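GEO10716p1 (Drosophila melanogaster, PDB 7BTG) probably works as a phosphatase of the low molecular weight protein tyrosine phosphatase family, removing phosphate from phosphorylated arginine in proteins. Local coordinates at residues Glu18-His23 and Ala137-Ile142; Val26-Gln31 and Ser145-Leu150; Ala38-Trp43 and Asn87-Glu92; Gly112-Arg117 and Leu150-Ser155. The protein carries 1 engineered substitution. One frame throughout, in Å; residues are numbered along the deposited sequence.

In the fold
Contacts 1 and 2 both join helix 13-27 to helix 133-154. Their centres lie about 11 Å apart, and the two contacts touch where Leu-21 packs on Leu-150. Contact 4, its centre about 10 Å from that of contact 2, shares Leu-150 with it. Contact 3 stands apart, its centre about 25 Å from that of contact 2 and on the opposite side of the chain's centre, where the end of strand 34-39 meets helix 87-99. Both its segments fall between the two halves of contacts 1 and 2, and it closes before contact 4 opens. Contacts 1, 2 and 4 interleave, so helix 133-154 closes back on helix 13-27 and on the segment that follows the last strand, 107-110.

Contact 1 (Glu18-His23 and Ala137-Ile142); sequences EAILKH and AAYLQI. With PO4 (phosphate ion), chain C.
Two helices of the phosphatase core meet here through Ile-20 of helix 13-27, which inserts its end between Tyr-139 and Ile-142 of helix 133-154. All three side chains are buried. Ile-20 CD1 is 3.5 Å from Tyr-139 CE2, approaching the ring obliquely, and 3.9 Å from Ile-142 CG2. CG1 of Ile-20 stands beside its backbone N and CD1 continues almost straight (chi2 169°), which carries the methyl across to the other helix. Tyr-139 meets it because its CG lies anti to the backbone N (chi1 174°), which swings the ring round toward helix 13-27; the ring also stacks with His-60.

In the low molecular weight phosphatase fold, helix 13-27 follows the phosphate-binding loop and lies against the parallel sheet. Away from helix 133-154, Glu-18 and Lys-22, one turn apart, form a salt bridge: Lys-22 NZ reaches Glu-18 OE2 at 3.0 Å, on the anti lone pair of that oxygen. The other carboxylate oxygen, OE1, is hydrogen-bonded to Ser-37 OG on strand 34-39. Were Glu-18 shortened to an alanine, the Lys-22 ammonium would probably lose its carboxylate mate and Ser-37 OG this partner. A phosphate ion, probably from the crystallisation liquor, sits beyond the pair. Lys-22 NZ gives its O1 a weak bond of 3.2 Å, His-66 ND1 is a further partner, and Glu-18 OE2 comes within 3.1 Å of O2, a closeness that the lysine charge may make tolerable.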
loop_
_atom_site.group_PDB
_atom_site.type_symbol
_atom_site.label_atom_id
_atom_site.label_comp_id
_atom_site.label_asym_id
_atom_site.label_seq_id
_atom_site.Cartn_x
_atom_site.Cartn_y
_atom_site.Cartn_z
ATOM N N GLU A 18 -2.006 3.326 3.046
ATOM C CA GLU A 18 -1.313 3.767 4.251
ATOM C C GLU A 18 -2.285 4.335 5.275
ATOM O O GLU A 18 -2.241 3.977 6.455
ATOM C CB GLU A 18 -0.258 4.809 3.911
ATOM C CG GLU A 18 0.434 5.338 5.154
ATOM C CD GLU A 18 1.415 6.429 4.818
ATOM O OE1 GLU A 18 1.683 6.605 3.618
ATOM O OE2 GLU A 18 1.916 7.102 5.744
ATOM N N ALA A 19 -3.174 5.218 4.836
ATOM C CA ALA A 19 -4.089 5.873 5.761
ATOM C C ALA A 19 -5.121 4.890 6.315
ATOM O O ALA A 19 -5.482 4.962 7.499
ATOM C CB ALA A 19 -4.783 7.032 5.051
ATOM N N ILE A 20 -5.600 3.972 5.467
ATOM C CA ILE A 20 -6.584 2.970 5.877
ATOM C C ILE A 20 -6.025 2.076 6.976
ATOM O O ILE A 20 -6.666 1.853 8.012
ATOM C CB ILE A 20 -7.028 2.134 4.665
ATOM C CG1 ILE A 20 -8.138 2.855 3.907
ATOM C CG2 ILE A 20 -7.452 0.729 5.106
ATOM C CD1 ILE A 20 -8.448 2.251 2.560
ATOM N N LEU A 21 -4.829 1.533 6.758
ATOM C CA LEU A 21 -4.236 0.643 7.742
ATOM C C LEU A 21 -3.872 1.406 9.005
ATOM O O LEU A 21 -3.967 0.864 10.115
ATOM C CB LEU A 21 -2.998 -0.044 7.166
ATOM C CG LEU A 21 -2.371 -1.008 8.168
ATOM C CD1 LEU A 21 -3.428 -2.037 8.540
ATOM C CD2 LEU A 21 -1.100 -1.672 7.638
ATOM N N LYS A 22 -3.435 2.660 8.848
ATOM C CA LYS A 22 -3.190 3.505 10.011
ATOM C C LYS A 22 -4.444 3.633 10.873
ATOM O O LYS A 22 -4.362 3.564 12.107
ATOM C CB LYS A 22 -2.695 4.883 9.573
ATOM C CG LYS A 22 -1.190 5.027 9.626
ATOM C CD LYS A 22 -0.702 6.291 8.917
ATOM C CE LYS A 22 0.816 6.416 9.059
ATOM N NZ LYS A 22 1.303 7.736 8.589
ATOM N N HIS A 23 -5.612 3.805 10.238
ATOM C CA HIS A 23 -6.867 3.881 10.976
ATOM C C HIS A 23 -7.185 2.555 11.657
ATOM O O HIS A 23 -7.491 2.520 12.854
ATOM C CB HIS A 23 -8.009 4.285 10.048
ATOM C CG HIS A 23 -9.325 4.468 10.748
ATOM N ND1 HIS A 23 -9.473 5.264 11.867
ATOM C CD2 HIS A 23 -10.554 3.952 10.492
ATOM C CE1 HIS A 23 -10.733 5.232 12.267
ATOM N NE2 HIS A 23 -11.410 4.444 11.451
ATOM N N ALA A 137 -13.473 1.318 -6.295
ATOM C CA ALA A 137 -13.058 -0.079 -6.324
ATOM C C ALA A 137 -11.753 -0.289 -5.557
ATOM O O ALA A 137 -11.629 -1.238 -4.769
ATOM C CB ALA A 137 -12.910 -0.552 -7.769
ATOM N N ALA A 138 -10.767 0.588 -5.770
ATOM C CA ALA A 138 -9.481 0.411 -5.102
ATOM C C ALA A 138 -9.628 0.537 -3.595
ATOM O O ALA A 138 -9.007 -0.217 -2.833
ATOM C CB ALA A 138 -8.461 1.429 -5.625
ATOM N N TYR A 139 -10.428 1.502 -3.145
ATOM C CA TYR A 139 -10.627 1.665 -1.716
ATOM C C TYR A 139 -11.191 0.391 -1.105
ATOM O O TYR A 139 -10.723 -0.058 -0.055
ATOM C CB TYR A 139 -11.551 2.851 -1.451
ATOM C CG TYR A 139 -11.922 2.987 0.005
ATOM C CD1 TYR A 139 -13.025 2.317 0.527
ATOM C CD2 TYR A 139 -11.177 3.780 0.860
ATOM C CE1 TYR A 139 -13.360 2.427 1.848
ATOM C CE2 TYR A 139 -11.511 3.891 2.190
ATOM C CZ TYR A 139 -12.602 3.212 2.676
ATOM O OH TYR A 139 -12.951 3.312 4.002
ATOM N N LEU A 140 -12.193 -0.204 -1.760
ATOM C CA LEU A 140 -12.827 -1.410 -1.229
ATOM C C LEU A 140 -11.864 -2.591 -1.243
ATOM O O LEU A 140 -11.761 -3.320 -0.248
ATOM C CB LEU A 140 -14.099 -1.736 -2.023
ATOM C CG LEU A 140 -15.265 -0.728 -1.917
ATOM C CD1 LEU A 140 -16.281 -0.915 -3.052
ATOM C CD2 LEU A 140 -15.979 -0.782 -0.549
ATOM N N GLN A 141 -11.147 -2.793 -2.358
ATOM C CA GLN A 141 -10.125 -3.838 -2.406
ATOM C C GLN A 141 -9.067 -3.629 -1.333
ATOM O O GLN A 141 -8.608 -4.591 -0.708
ATOM C CB GLN A 141 -9.445 -3.878 -3.772
ATOM C CG GLN A 141 -10.096 -4.714 -4.844
ATOM C CD GLN A 141 -9.543 -4.371 -6.236
ATOM O OE1 GLN A 141 -9.504 -3.210 -6.622
ATOM N NE2 GLN A 141 -9.103 -5.384 -6.977
ATOM N N ILE A 142 -8.651 -2.384 -1.118
ATOM C CA ILE A 142 -7.598 -2.130 -0.144
ATOM C C ILE A 142 -8.122 -2.369 1.268
ATOM O O ILE A 142 -7.428 -2.942 2.119
ATOM C CB ILE A 142 -7.035 -0.705 -0.320
ATOM C CG1 ILE A 142 -6.226 -0.580 -1.620
ATOM C CG2 ILE A 142 -6.146 -0.353 0.838
ATOM C CD1 ILE A 142 -6.010 0.877 -2.081
HETATM P P PO4 C . 3.741 10.036 6.293
HETATM O O1 PO4 C . 3.716 9.690 7.767
HETATM O O2 PO4 C . 2.333 10.188 5.746
HETATM O O3 PO4 C . 4.458 11.351 6.124
HETATM O O4 PO4 C . 4.560 8.975 5.565
#

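Contact 2 (Val26-Gln31 and Ser145-Leu150); sequences VKRNLQ and SCERFL
Charge brings Arg-28 and Glu-147 together: Arg-28 NH2 faces Glu-147 OE1 at 3.6 Å, a long salt bridge without a direct hydrogen bond. The oxygen lies at the edge of the guanidinium, near its plane, yet the carboxylate is turned 61° from that plane and the two side chains run nearly perpendicular, so the groups do not pair in two-pronged fashion. Arg-28 gets there by bending at chi2 (79°) and again at chi3. Glu-147 bends at chi2 too, bringing its carboxylate nearer than the start of its side chain.

The apolar contact pairs Leu-30 with the buried Leu-150: CD1 of Leu-30 meets CD2 of Leu-150 at 4.1 Å, the two side chains crossing at a slant. Separately, Leu-150 CD1 lies against the guanidinium end of Arg-28 in plain van der Waals contact, 4.2 Å from its NE.

Backbone bonding shapes the first segment. Helix 13-27 finishes in a Schellman motif, with Asn-29 at positive phi and its N bonded to Val-26 O at 2.8 Å; the chain turns here, and Leu-30 follows directly.

The contact joins the C-terminal end of helix 13-27 and the connection toward strand 34-39 to helix 133-154, whose Leu-150 also packs on Leu-21, Leu-24 and Trp-33.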
loop_
_atom_site.group_PDB
_atom_site.type_symbol
_atom_site.label_atom_id
_atom_site.label_comp_id
_atom_site.label_asym_id
_atom_site.label_seq_id
_atom_site.Cartn_x
_atom_site.Cartn_y
_atom_site.Cartn_z
ATOM N N VAL A 26 -5.336 1.911 14.929
ATOM C CA VAL A 26 -5.775 2.663 16.099
ATOM C C VAL A 26 -7.148 2.171 16.557
ATOM O O VAL A 26 -7.376 1.979 17.756
ATOM C CB VAL A 26 -5.749 4.185 15.830
ATOM C CG1 VAL A 26 -4.434 4.586 15.203
ATOM C CG2 VAL A 26 -6.920 4.659 14.980
ATOM N N LYS A 27 -8.064 1.910 15.615
ATOM C CA LYS A 27 -9.378 1.380 15.974
ATOM C C LYS A 27 -9.258 -0.009 16.575
ATOM O O LYS A 27 -10.142 -0.445 17.321
ATOM C CB LYS A 27 -10.292 1.347 14.744
ATOM C CG LYS A 27 -11.786 1.244 15.048
ATOM C CD LYS A 27 -12.577 0.586 13.891
ATOM C CE LYS A 27 -12.282 -0.929 13.766
ATOM N NZ LYS A 27 -12.746 -1.747 14.954
ATOM N N ARG A 28 -8.181 -0.723 16.257
ATOM C CA ARG A 28 -7.851 -1.972 16.927
ATOM C C ARG A 28 -6.879 -1.779 18.076
ATOM O O ARG A 28 -6.544 -2.763 18.743
ATOM C CB ARG A 28 -7.243 -2.973 15.944
ATOM C CG ARG A 28 -8.202 -4.023 15.428
ATOM C CD ARG A 28 -9.109 -3.495 14.334
ATOM N NE ARG A 28 -9.147 -4.453 13.235
ATOM C CZ ARG A 28 -10.094 -4.506 12.310
ATOM N NH1 ARG A 28 -11.114 -3.652 12.335
ATOM N NH2 ARG A 28 -10.014 -5.421 11.356
ATOM N N ASN A 29 -6.386 -0.555 18.282
ATOM C CA ASN A 29 -5.516 -0.221 19.410
ATOM C C ASN A 29 -4.258 -1.092 19.442
ATOM O O ASN A 29 -3.870 -1.616 20.488
ATOM C CB ASN A 29 -6.293 -0.328 20.727
ATOM C CG ASN A 29 -5.662 0.477 21.852
ATOM O OD1 ASN A 29 -5.955 1.662 22.016
ATOM N ND2 ASN A 29 -4.798 -0.165 22.635
ATOM N N LEU A 30 -3.598 -1.238 18.298
ATOM C CA LEU A 30 -2.440 -2.118 18.219
ATOM C C LEU A 30 -1.136 -1.381 18.502
ATOM O O LEU A 30 -1.026 -0.163 18.364
ATOM C CB LEU A 30 -2.332 -2.780 16.844
ATOM C CG LEU A 30 -3.492 -3.565 16.245
ATOM C CD1 LEU A 30 -2.948 -4.423 15.120
ATOM C CD2 LEU A 30 -4.188 -4.414 17.292
ATOM N N GLN A 31 -0.132 -2.161 18.876
ATOM C CA GLN A 31 1.242 -1.697 19.006
ATOM C C GLN A 31 2.129 -2.839 18.518
ATOM O O GLN A 31 1.651 -3.975 18.454
ATOM C CB GLN A 31 1.554 -1.337 20.458
ATOM C CG GLN A 31 0.810 -0.117 20.978
ATOM C CD GLN A 31 -0.041 -0.434 22.207
ATOM O OE1 GLN A 31 0.492 -0.723 23.271
ATOM N NE2 GLN A 31 -1.361 -0.346 22.069
ATOM N N SER A 145 -8.504 -6.114 1.855
ATOM C CA SER A 145 -7.155 -6.672 1.884
ATOM C C SER A 145 -6.488 -6.419 3.224
ATOM O O SER A 145 -5.922 -7.337 3.825
ATOM C CB SER A 145 -6.294 -6.077 0.758
ATOM O OG SER A 145 -6.836 -6.315 -0.524
ATOM N N CYS A 146 -6.514 -5.170 3.697
ATOM C CA CYS A 146 -5.925 -4.879 5.001
ATOM C C CYS A 146 -6.646 -5.635 6.118
ATOM O O CYS A 146 -6.022 -6.071 7.093
ATOM C CB CYS A 146 -5.968 -3.374 5.289
ATOM S SG CYS A 146 -4.878 -2.332 4.299
ATOM N N GLU A 147 -7.969 -5.756 6.020
ATOM C CA GLU A 147 -8.712 -6.449 7.070
ATOM C C GLU A 147 -8.296 -7.908 7.171
ATOM O O GLU A 147 -7.964 -8.395 8.257
ATOM C CB GLU A 147 -10.203 -6.341 6.807
ATOM C CG GLU A 147 -10.665 -4.928 6.783
ATOM C CD GLU A 147 -12.019 -4.762 7.358
ATOM O OE1 GLU A 147 -12.229 -5.210 8.502
ATOM O OE2 GLU A 147 -12.879 -4.206 6.645
ATOM N N ARG A 148 -8.296 -8.626 6.047
ATOM C CA ARG A 148 -7.906 -10.030 6.118
ATOM C C ARG A 148 -6.441 -10.180 6.491
ATOM O O ARG A 148 -6.079 -11.135 7.182
ATOM C CB ARG A 148 -8.229 -10.733 4.802
ATOM C CG ARG A 148 -9.709 -10.672 4.516
ATOM C CD ARG A 148 -10.188 -11.725 3.581
ATOM N NE ARG A 148 -11.618 -11.558 3.345
ATOM C CZ ARG A 148 -12.573 -12.073 4.117
ATOM N NH1 ARG A 148 -12.257 -12.800 5.174
ATOM N NH2 ARG A 148 -13.848 -11.861 3.828
ATOM N N PHE A 149 -5.597 -9.231 6.088
ATOM C CA PHE A 149 -4.191 -9.292 6.472
ATOM C C PHE A 149 -4.023 -9.208 7.985
ATOM O O PHE A 149 -3.226 -9.948 8.573
ATOM C CB PHE A 149 -3.397 -8.180 5.786
ATOM C CG PHE A 149 -2.048 -7.933 6.418
ATOM C CD1 PHE A 149 -1.800 -6.767 7.125
ATOM C CD2 PHE A 149 -1.054 -8.876 6.336
ATOM C CE1 PHE A 149 -0.575 -6.528 7.707
ATOM C CE2 PHE A 149 0.183 -8.654 6.929
ATOM C CZ PHE A 149 0.418 -7.480 7.617
ATOM N N LEU A 150 -4.744 -8.286 8.630
ATOM C CA LEU A 150 -4.606 -8.137 10.078
ATOM C C LEU A 150 -5.121 -9.377 10.798
ATOM O O LEU A 150 -4.503 -9.854 11.756
ATOM C CB LEU A 150 -5.359 -6.896 10.552
ATOM C CG LEU A 150 -4.819 -5.500 10.245
ATOM C CD1 LEU A 150 -5.927 -4.494 10.475
ATOM C CD2 LEU A 150 -3.619 -5.173 11.118
HETATM O O HOH W 1 -9.434 -7.696 10.677
#

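Contact 3 (Ala38-Trp43 and Asn87-Glu92); sequences AGLRSW and NSNLLE
At the end of strand 34-39 in the parallel sheet of this phosphatase fold, the loop that in low molecular weight phosphatases borders the active site meets the first turns of helix 87-99 through Leu-40 and Arg-41. Leu-40 is buried; its CD1 lies 3.8 Å from Asn-89 CA and almost as near the ND2 of that side chain, while its CB runs close to Glu-92 OE1. Asn-89 is itself engaged at the start of the helix, its OD1 taking the N of Met-85.

The polar part is a two-pronged, end-on salt bridge. Arg-41 NH1 bonds to Glu-92 OE1 at 3.0 Å and NH2 to OE2 at 2.9 Å. Both bonds are nearly straight, both use syn lone pairs, and the guanidinium and carboxylate are close to coplanar, 10° apart. With a methionine in place of Arg-41, Glu-92 would probably be left without its matching charge and its carboxylate set free to turn.

A bend at chi2 (-75°) folds the arginine back toward the preceding peptide, where NH1 also reaches Leu-40 O, so that one nitrogen holds two acceptors and fixes the rotation of the group. This second bond is 2.8 Å long, and NH1 stands above the carbonyl plane of Leu-40, 53° out of it.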
loop_
_atom_site.group_PDB
_atom_site.type_symbol
_atom_site.label_atom_id
_atom_site.label_comp_id
_atom_site.label_asym_id
_atom_site.label_seq_id
_atom_site.Cartn_x
_atom_site.Cartn_y
_atom_site.Cartn_z
ATOM N N ALA A 38 5.423 4.281 -0.502
ATOM C CA ALA A 38 6.466 4.728 -1.411
ATOM C C ALA A 38 6.085 4.300 -2.823
ATOM O O ALA A 38 5.115 3.558 -3.026
ATOM C CB ALA A 38 7.833 4.178 -0.989
ATOM N N GLY A 39 6.881 4.751 -3.807
ATOM C CA GLY A 39 6.547 4.561 -5.207
ATOM C C GLY A 39 7.737 4.100 -6.025
ATOM O O GLY A 39 8.848 3.962 -5.518
ATOM N N LEU A 40 7.478 3.871 -7.308
ATOM C CA LEU A 40 8.463 3.298 -8.220
ATOM C C LEU A 40 8.822 4.222 -9.394
ATOM O O LEU A 40 9.513 3.785 -10.321
ATOM C CB LEU A 40 7.940 1.946 -8.723
ATOM C CG LEU A 40 7.592 0.936 -7.609
ATOM C CD1 LEU A 40 6.771 -0.194 -8.124
ATOM C CD2 LEU A 40 8.853 0.370 -6.927
ATOM N N ARG A 41 8.363 5.479 -9.393
ATOM C CA ARG A 41 8.664 6.442 -10.450
ATOM C C ARG A 41 8.767 7.829 -9.835
ATOM O O ARG A 41 8.167 8.108 -8.797
ATOM C CB ARG A 41 7.593 6.489 -11.557
ATOM C CG ARG A 41 7.313 5.190 -12.294
ATOM C CD ARG A 41 8.397 4.819 -13.298
ATOM N NE ARG A 41 7.969 3.645 -14.038
ATOM C CZ ARG A 41 8.073 2.402 -13.569
ATOM N NH1 ARG A 41 8.612 2.188 -12.379
ATOM N NH2 ARG A 41 7.642 1.375 -14.282
ATOM N N SER A 42 9.518 8.715 -10.493
ATOM C CA SER A 42 9.603 10.083 -9.981
ATOM C C SER A 42 8.396 10.949 -10.355
ATOM O O SER A 42 8.339 12.094 -9.911
ATOM C CB SER A 42 10.882 10.758 -10.479
ATOM O OG SER A 42 10.864 10.816 -11.893
ATOM N N TRP A 43 7.425 10.412 -11.109
ATOM C CA TRP A 43 6.362 11.204 -11.726
ATOM C C TRP A 43 5.682 12.137 -10.733
ATOM O O TRP A 43 5.680 13.361 -10.907
ATOM C CB TRP A 43 5.322 10.274 -12.362
ATOM C CG TRP A 43 5.875 9.376 -13.422
ATOM C CD1 TRP A 43 7.027 9.566 -14.142
ATOM C CD2 TRP A 43 5.314 8.141 -13.879
ATOM N NE1 TRP A 43 7.200 8.535 -15.024
ATOM C CE2 TRP A 43 6.173 7.639 -14.878
ATOM C CE3 TRP A 43 4.168 7.409 -13.541
ATOM C CZ2 TRP A 43 5.923 6.444 -15.547
ATOM C CZ3 TRP A 43 3.925 6.205 -14.205
ATOM C CH2 TRP A 43 4.791 5.744 -15.195
ATOM N N ASN A 87 0.962 -6.749 -10.265
ATOM C CA ASN A 87 2.043 -7.681 -10.528
ATOM C C ASN A 87 3.211 -6.974 -11.194
ATOM O O ASN A 87 4.364 -7.383 -11.025
ATOM C CB ASN A 87 1.548 -8.846 -11.366
ATOM C CG ASN A 87 2.468 -10.034 -11.266
ATOM O OD1 ASN A 87 3.096 -10.445 -12.253
ATOM N ND2 ASN A 87 2.587 -10.578 -10.060
ATOM N N SER A 88 2.940 -5.883 -11.910
ATOM C CA SER A 88 4.017 -5.009 -12.353
ATOM C C SER A 88 4.838 -4.509 -11.170
ATOM O O SER A 88 6.068 -4.657 -11.154
ATOM C CB SER A 88 3.457 -3.833 -13.148
ATOM O OG SER A 88 4.431 -2.801 -13.241
ATOM N N ASN A 89 4.175 -3.867 -10.191
ATOM C CA ASN A 89 4.865 -3.419 -8.982
ATOM C C ASN A 89 5.636 -4.570 -8.364
ATOM O O ASN A 89 6.806 -4.425 -8.003
ATOM C CB ASN A 89 3.903 -2.883 -7.905
ATOM C CG ASN A 89 2.935 -1.805 -8.379
ATOM O OD1 ASN A 89 1.909 -1.590 -7.716
ATOM N ND2 ASN A 89 3.247 -1.105 -9.469
ATOM N N LEU A 90 4.966 -5.717 -8.194
ATOM C CA LEU A 90 5.584 -6.860 -7.531
ATOM C C LEU A 90 6.885 -7.255 -8.221
ATOM O O LEU A 90 7.915 -7.426 -7.564
ATOM C CB LEU A 90 4.617 -8.049 -7.503
ATOM C CG LEU A 90 5.020 -9.272 -6.680
ATOM C CD1 LEU A 90 5.144 -8.904 -5.234
ATOM C CD2 LEU A 90 3.960 -10.396 -6.854
ATOM N N LEU A 91 6.855 -7.388 -9.548
ATOM C CA LEU A 91 8.043 -7.819 -10.281
ATOM C C LEU A 91 9.174 -6.811 -10.151
ATOM O O LEU A 91 10.338 -7.202 -10.018
ATOM C CB LEU A 91 7.724 -8.049 -11.759
ATOM C CG LEU A 91 6.866 -9.259 -12.089
ATOM C CD1 LEU A 91 7.065 -9.636 -13.540
ATOM C CD2 LEU A 91 7.220 -10.407 -11.181
ATOM N N GLU A 92 8.855 -5.511 -10.196
ATOM C CA GLU A 92 9.911 -4.522 -10.052
ATOM C C GLU A 92 10.484 -4.565 -8.647
ATOM O O GLU A 92 11.696 -4.390 -8.462
ATOM C CB GLU A 92 9.399 -3.120 -10.381
ATOM C CG GLU A 92 8.851 -2.986 -11.797
ATOM C CD GLU A 92 8.498 -1.553 -12.183
ATOM O OE1 GLU A 92 8.809 -0.617 -11.424
ATOM O OE2 GLU A 92 7.933 -1.371 -13.276
#

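Contact 4 (Gly112-Arg117 and Leu150-Ser155); sequences GSYIGR and LQHYKS
Tyr-114 and His-152 each place CG beside the backbone N (chi1 -74° and -65°), and these rotations bring their rings together between the 3-10 segment after strand 107-110 and the last turns of helix 133-154. The result is an offset edge-to-face aromatic pair at the surface of the phosphatase fold: the edge of Tyr-114 is directed at the face of His-152, with planes 70° apart and ring centroids at 5.9 Å. No hydrogen bond joins the segments.

Tyr-114 has other ties. Its OH is hydrogen-bonded to Gln-109 OE1, its ring packs edge-to-face with Phe-149, about one helical turn before His-152, and it touches Tyr-81 and Phe-83 of strand 81-84. The histidine thus adds an outer ring to a cluster of aromatics laid between helix and sheet. Further along segment 112-117, a salt bridge from Arg-117 NH1 to Glu-144 OE2 ties it to helix 133-154 a second time.

Within the aromatic pair the side chains run antiparallel past one another, and the closest approach is from Tyr-114 CD1 to His-152 CD2, 4.1 Å, with that histidine carbon near the plane of the tyrosine ring.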
loop_
_atom_site.group_PDB
_atom_site.type_symbol
_atom_site.label_atom_id
_atom_site.label_comp_id
_atom_site.label_asym_id
_atom_site.label_seq_id
_atom_site.Cartn_x
_atom_site.Cartn_y
_atom_site.Cartn_z
ATOM N N GLY A 112 -3.494 -7.555 -2.633
ATOM C CA GLY A 112 -4.784 -8.122 -2.956
ATOM C C GLY A 112 -4.838 -9.625 -2.867
ATOM O O GLY A 112 -5.934 -10.183 -2.926
ATOM N N SER A 113 -3.697 -10.293 -2.704
ATOM C CA SER A 113 -3.734 -11.735 -2.481
ATOM C C SER A 113 -4.390 -12.087 -1.153
ATOM O O SER A 113 -4.723 -13.256 -0.934
ATOM C CB SER A 113 -2.320 -12.341 -2.557
ATOM O OG SER A 113 -1.561 -12.098 -1.384
ATOM N N TYR A 114 -4.577 -11.113 -0.258
ATOM C CA TYR A 114 -5.308 -11.379 0.975
ATOM C C TYR A 114 -6.812 -11.323 0.790
ATOM O O TYR A 114 -7.539 -11.739 1.695
ATOM C CB TYR A 114 -4.889 -10.405 2.072
ATOM C CG TYR A 114 -3.533 -10.729 2.601
ATOM C CD1 TYR A 114 -3.371 -11.618 3.645
ATOM C CD2 TYR A 114 -2.398 -10.187 2.017
ATOM C CE1 TYR A 114 -2.113 -11.944 4.117
ATOM C CE2 TYR A 114 -1.142 -10.505 2.471
ATOM C CZ TYR A 114 -1.000 -11.383 3.522
ATOM O OH TYR A 114 0.259 -11.690 3.976
ATOM N N ILE A 115 -7.297 -10.823 -0.345
ATOM C CA ILE A 115 -8.741 -10.771 -0.546
ATOM C C ILE A 115 -9.330 -12.175 -0.530
ATOM O O ILE A 115 -10.405 -12.408 0.040
ATOM C CB ILE A 115 -9.084 -10.027 -1.850
ATOM C CG1 ILE A 115 -8.805 -8.536 -1.689
ATOM C CG2 ILE A 115 -10.555 -10.238 -2.205
ATOM C CD1 ILE A 115 -9.364 -7.693 -2.813
ATOM N N GLY A 116 -8.632 -13.134 -1.137
ATOM C CA GLY A 116 -9.092 -14.504 -1.183
ATOM C C GLY A 116 -9.896 -14.861 -2.408
ATOM O O GLY A 116 -10.413 -15.982 -2.484
ATOM N N ARG A 117 -10.050 -13.939 -3.353
ATOM C CA ARG A 117 -10.695 -14.210 -4.633
ATOM C C ARG A 117 -9.716 -13.793 -5.713
ATOM O O ARG A 117 -9.517 -12.594 -5.934
ATOM C CB ARG A 117 -12.010 -13.446 -4.775
ATOM C CG ARG A 117 -12.943 -13.631 -3.605
ATOM C CD ARG A 117 -14.268 -12.934 -3.826
ATOM N NE ARG A 117 -14.154 -11.473 -3.813
ATOM C CZ ARG A 117 -14.028 -10.728 -2.714
ATOM N NH1 ARG A 117 -13.976 -11.284 -1.506
ATOM N NH2 ARG A 117 -13.937 -9.409 -2.822
ATOM N N LEU A 150 -4.744 -8.286 8.630
ATOM C CA LEU A 150 -4.606 -8.137 10.078
ATOM C C LEU A 150 -5.121 -9.377 10.798
ATOM O O LEU A 150 -4.503 -9.854 11.756
ATOM C CB LEU A 150 -5.359 -6.896 10.552
ATOM C CG LEU A 150 -4.819 -5.500 10.245
ATOM C CD1 LEU A 150 -5.927 -4.494 10.475
ATOM C CD2 LEU A 150 -3.619 -5.173 11.118
ATOM N N GLN A 151 -6.249 -9.912 10.329
ATOM C CA GLN A 151 -6.806 -11.148 10.856
ATOM C C GLN A 151 -5.797 -12.277 10.810
ATOM O O GLN A 151 -5.799 -13.144 11.690
ATOM C CB GLN A 151 -8.055 -11.513 10.056
ATOM C CG GLN A 151 -8.797 -12.734 10.541
ATOM C CD GLN A 151 -9.447 -13.515 9.403
ATOM O OE1 GLN A 151 -10.163 -12.949 8.575
ATOM N NE2 GLN A 151 -9.187 -14.821 9.352
ATOM N N HIS A 152 -4.913 -12.276 9.806
ATOM C CA HIS A 152 -3.964 -13.373 9.645
ATOM C C HIS A 152 -2.711 -13.177 10.478
ATOM O O HIS A 152 -2.126 -14.160 10.941
ATOM C CB HIS A 152 -3.580 -13.534 8.175
ATOM C CG HIS A 152 -4.721 -13.942 7.292
ATOM N ND1 HIS A 152 -6.039 -13.675 7.605
ATOM C CD2 HIS A 152 -4.743 -14.607 6.111
ATOM C CE1 HIS A 152 -6.823 -14.152 6.653
ATOM N NE2 HIS A 152 -6.062 -14.723 5.735
ATOM N N TYR A 153 -2.282 -11.929 10.685
ATOM C CA TYR A 153 -1.056 -11.705 11.440
ATOM C C TYR A 153 -1.278 -11.913 12.932
ATOM O O TYR A 153 -0.369 -12.372 13.632
ATOM C CB TYR A 153 -0.506 -10.306 11.151
ATOM C CG TYR A 153 0.388 -9.746 12.240
ATOM C CD1 TYR A 153 1.764 -9.958 12.231
ATOM C CD2 TYR A 153 -0.153 -9.002 13.285
ATOM C CE1 TYR A 153 2.574 -9.434 13.241
ATOM C CE2 TYR A 153 0.637 -8.486 14.289
ATOM C CZ TYR A 153 1.997 -8.699 14.267
ATOM O OH TYR A 153 2.762 -8.167 15.291
ATOM N N LYS A 154 -2.472 -11.587 13.435
ATOM C CA LYS A 154 -2.801 -11.827 14.837
ATOM C C LYS A 154 -3.064 -13.300 15.133
ATOM O O LYS A 154 -2.974 -13.713 16.299
ATOM C CB LYS A 154 -4.025 -11.001 15.246
ATOM C CG LYS A 154 -5.356 -11.627 14.856
ATOM N N SER A 155 -3.362 -14.096 14.107
ATOM C CA SER A 155 -3.795 -15.472 14.303
ATOM C C SER A 155 -2.663 -16.349 14.826
ATOM O O SER A 155 -1.481 -16.104 14.560
ATOM C CB SER A 155 -4.327 -16.048 12.991
ATOM O OG SER A 155 -3.576 -17.184 12.596
#